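Local coordinates for glycosyl hydrolase family 2, TIM barrel domain protein (Faecalibacterium prausnitzii A2-165, PDB 6ED2) that probably hydrolyses beta-glucuronides, releasing glucuronic acid from its conjugates as a family 2 beta-glucuronidase of the gut microbiota, at residues 484-489 against 527-532. Sequence-based numbering, arbitrary orientation.
Sequences KGQRFA and HGRPLI
With the CA atoms of Ala489 and Arg529 8.8 Å apart, the 3-10 turn at 486-488 and the run leading into strand 531-535 share no backbone hydrogen bonds, and the Arg529 side chain bridges them. Both segments belong to the TIM barrel domain, near the start of the neighbouring parallel strands 492-495 and 531-535. The contact is structural packing away from the magnesium site at Thr239 and Glu241, and three hydrogen bonds define it. NH2 of Arg529 donates to OE1 of Gln486 at 2.6 Å, nearly straight at 172° and in the plane of the amide carbonyl, although amide and guanidinium planes are turned 46° apart. Arg529 NH1 serves two backbone oxygens, Gln486 O at 2.8 Å and Ala489 O at 2.9 Å. All three acceptors lie close to the guanidinium plane, so the bonds fix its rotation. The side chain of Arg529 leaves its backbone toward 484-489, extended at chi2 and bent at chi3 (-62°). Arg529 NE also donates to Leu526 O and its NH2 to Val525 O, at and just after the end of helix 508-525. Gln486 O accepts from opposite faces of its plane: Ala489 N, at 3.1 Å, on one and Arg529 NH1 on the other.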
ATOM      1  N   LYS A 484      36.139  24.868  -5.030  1.00 28.19           N
ATOM      2  CA  LYS A 484      36.928  25.567  -6.034  1.00 30.14           C
ATOM      3  C   LYS A 484      36.110  25.991  -7.241  1.00 36.71           C
ATOM      4  O   LYS A 484      36.615  26.749  -8.079  1.00 35.32           O
ATOM      5  CB  LYS A 484      38.080  24.696  -6.504  1.00 27.74           C
ATOM      6  CG  LYS A 484      39.032  24.302  -5.385  1.00 34.36           C
ATOM      7  CD  LYS A 484      39.945  23.181  -5.856  1.00 39.44           C
ATOM      8  CE  LYS A 484      41.326  23.340  -5.288  1.00 44.82           C
ATOM      9  NZ  LYS A 484      41.332  22.984  -3.849  1.00 52.52           N
ATOM     10  N   GLY A 485      34.873  25.518  -7.363  1.00 31.27           N
ATOM     11  CA  GLY A 485      34.112  25.823  -8.550  1.00 28.20           C
ATOM     12  C   GLY A 485      33.081  26.911  -8.374  1.00 30.39           C
ATOM     13  O   GLY A 485      32.674  27.519  -9.369  1.00 32.48           O
ATOM     14  N   GLN A 486      32.645  27.186  -7.135  1.00 29.60           N
ATOM     15  CA  GLN A 486      31.481  28.058  -6.978  1.00 28.67           C
ATOM     16  C   GLN A 486      31.715  29.440  -7.568  1.00 29.20           C
ATOM     17  O   GLN A 486      30.761  30.076  -8.042  1.00 32.03           O
ATOM     18  CB  GLN A 486      31.067  28.169  -5.509  1.00 29.78           C
ATOM     19  CG  GLN A 486      32.116  28.768  -4.590  1.00 30.01           C
ATOM     20  CD  GLN A 486      32.034  30.284  -4.514  1.00 32.62           C
ATOM     21  OE1 GLN A 486      31.041  30.889  -4.935  1.00 31.40           O
ATOM     22  NE2 GLN A 486      33.094  30.914  -3.999  1.00 32.48           N
ATOM     23  N   ARG A 487      32.965  29.927  -7.569  1.00 31.00           N
ATOM     24  CA  ARG A 487      33.206  31.298  -8.029  1.00 31.13           C
ATOM     25  C   ARG A 487      32.884  31.486  -9.511  1.00 30.63           C
ATOM     26  O   ARG A 487      32.664  32.626  -9.940  1.00 31.09           O
ATOM     27  CB  ARG A 487      34.657  31.718  -7.739  1.00 32.09           C
ATOM     28  CG  ARG A 487      35.736  31.035  -8.568  1.00 25.87           C
ATOM     29  CD  ARG A 487      37.115  31.697  -8.330  1.00 29.08           C
ATOM     30  NE  ARG A 487      38.232  30.919  -8.888  1.00 30.90           N
ATOM     31  CZ  ARG A 487      38.752  31.136 -10.100  1.00 29.16           C
ATOM     32  NH1 ARG A 487      38.262  32.102 -10.869  1.00 24.16           N
ATOM     33  NH2 ARG A 487      39.755  30.397 -10.542  1.00 26.40           N
ATOM     34  N   PHE A 488      32.800  30.396 -10.293  1.00 30.64           N
ATOM     35  CA  PHE A 488      32.480  30.515 -11.719  1.00 27.47           C
ATOM     36  C   PHE A 488      30.995  30.722 -11.987  1.00 31.41           C
ATOM     37  O   PHE A 488      30.639  31.189 -13.072  1.00 33.31           O
ATOM     38  CB  PHE A 488      32.937  29.275 -12.473  1.00 28.44           C
ATOM     39  CG  PHE A 488      34.409  29.099 -12.489  1.00 30.06           C
ATOM     40  CD1 PHE A 488      35.184  29.768 -13.423  1.00 31.57           C
ATOM     41  CD2 PHE A 488      35.030  28.284 -11.554  1.00 28.93           C
ATOM     42  CE1 PHE A 488      36.553  29.609 -13.443  1.00 29.39           C
ATOM     43  CE2 PHE A 488      36.397  28.118 -11.565  1.00 29.66           C
ATOM     44  CZ  PHE A 488      37.163  28.785 -12.511  1.00 31.99           C
ATOM     45  N   ALA A 489      30.128  30.419 -11.021  1.00 32.40           N
ATOM     46  CA  ALA A 489      28.685  30.416 -11.246  1.00 30.98           C
ATOM     47  C   ALA A 489      28.102  31.824 -11.175  1.00 31.02           C
ATOM     48  O   ALA A 489      28.474  32.616 -10.306  1.00 35.23           O
ATOM     49  CB  ALA A 489      28.005  29.514 -10.213  1.00 27.00           C
ATOM     50  N   HIS A 527      28.511  37.379  -2.676  1.00 32.33           N
ATOM     51  CA  HIS A 527      28.796  38.725  -3.189  1.00 33.10           C
ATOM     52  C   HIS A 527      27.710  39.193  -4.161  1.00 31.26           C
ATOM     53  O   HIS A 527      27.970  39.539  -5.317  1.00 38.74           O
ATOM     54  CB  HIS A 527      30.188  38.784  -3.833  1.00 27.18           C
ATOM     55  CG  HIS A 527      31.269  38.193  -2.977  1.00 32.22           C
ATOM     56  ND1 HIS A 527      31.477  38.582  -1.670  1.00 36.50           N
ATOM     57  CD2 HIS A 527      32.192  37.235  -3.236  1.00 29.80           C
ATOM     58  CE1 HIS A 527      32.480  37.888  -1.161  1.00 34.72           C
ATOM     59  NE2 HIS A 527      32.922  37.052  -2.085  1.00 31.91           N
ATOM     60  N   GLY A 528      26.477  39.200  -3.670  1.00 25.86           N
ATOM     61  CA  GLY A 528      25.350  39.703  -4.418  1.00 27.64           C
ATOM     62  C   GLY A 528      24.614  38.674  -5.262  1.00 29.30           C
ATOM     63  O   GLY A 528      23.452  38.899  -5.598  1.00 33.78           O
ATOM     64  N   ARG A 529      25.247  37.550  -5.585  1.00 24.37           N
ATOM     65  CA  ARG A 529      24.661  36.557  -6.485  1.00 30.31           C
ATOM     66  C   ARG A 529      23.428  35.891  -5.863  1.00 31.29           C
ATOM     67  O   ARG A 529      23.422  35.584  -4.668  1.00 30.66           O
ATOM     68  CB  ARG A 529      25.693  35.482  -6.824  1.00 24.58           C
ATOM     69  CG  ARG A 529      26.789  35.938  -7.790  1.00 27.32           C
ATOM     70  CD  ARG A 529      27.861  34.867  -7.982  1.00 22.31           C
ATOM     71  NE  ARG A 529      28.564  34.525  -6.741  1.00 24.43           N
ATOM     72  CZ  ARG A 529      29.248  33.395  -6.559  1.00 28.83           C
ATOM     73  NH1 ARG A 529      29.313  32.474  -7.524  1.00 29.15           N
ATOM     74  NH2 ARG A 529      29.863  33.169  -5.410  1.00 23.09           N
ATOM     75  N   PRO A 530      22.376  35.634  -6.654  1.00 33.56           N
ATOM     76  CA  PRO A 530      21.288  34.763  -6.173  1.00 25.72           C
ATOM     77  C   PRO A 530      21.798  33.363  -5.868  1.00 23.78           C
ATOM     78  O   PRO A 530      22.749  32.863  -6.479  1.00 24.02           O
ATOM     79  CB  PRO A 530      20.289  34.741  -7.339  1.00 24.75           C
ATOM     80  CG  PRO A 530      20.713  35.817  -8.282  1.00 30.36           C
ATOM     81  CD  PRO A 530      22.176  36.072  -8.043  1.00 31.30           C
ATOM     82  N   LEU A 531      21.173  32.742  -4.881  1.00 23.97           N
ATOM     83  CA  LEU A 531      21.339  31.325  -4.616  1.00 26.94           C
ATOM     84  C   LEU A 531      19.974  30.662  -4.740  1.00 26.40           C
ATOM     85  O   LEU A 531      18.959  31.233  -4.325  1.00 27.31           O
ATOM     86  CB  LEU A 531      21.944  31.088  -3.223  1.00 26.86           C
ATOM     87  CG  LEU A 531      22.344  29.658  -2.834  1.00 29.36           C
ATOM     88  CD1 LEU A 531      23.618  29.665  -1.929  1.00 20.52           C
ATOM     89  CD2 LEU A 531      21.176  28.953  -2.142  1.00 23.41           C
ATOM     90  N   ILE A 532      19.944  29.477  -5.345  1.00 23.71           N
ATOM     91  CA  ILE A 532      18.740  28.668  -5.385  1.00 25.24           C
ATOM     92  C   ILE A 532      19.084  27.274  -4.900  1.00 27.71           C
ATOM     93  O   ILE A 532      20.247  26.851  -4.899  1.00 24.72           O
ATOM     94  CB  ILE A 532      18.101  28.582  -6.782  1.00 25.05           C
ATOM     95  CG1 ILE A 532      18.925  27.686  -7.703  1.00 23.83           C
ATOM     96  CG2 ILE A 532      17.915  29.949  -7.377  1.00 24.92           C
ATOM     97  CD1 ILE A 532      18.210  27.430  -9.021  1.00 24.47           C
TER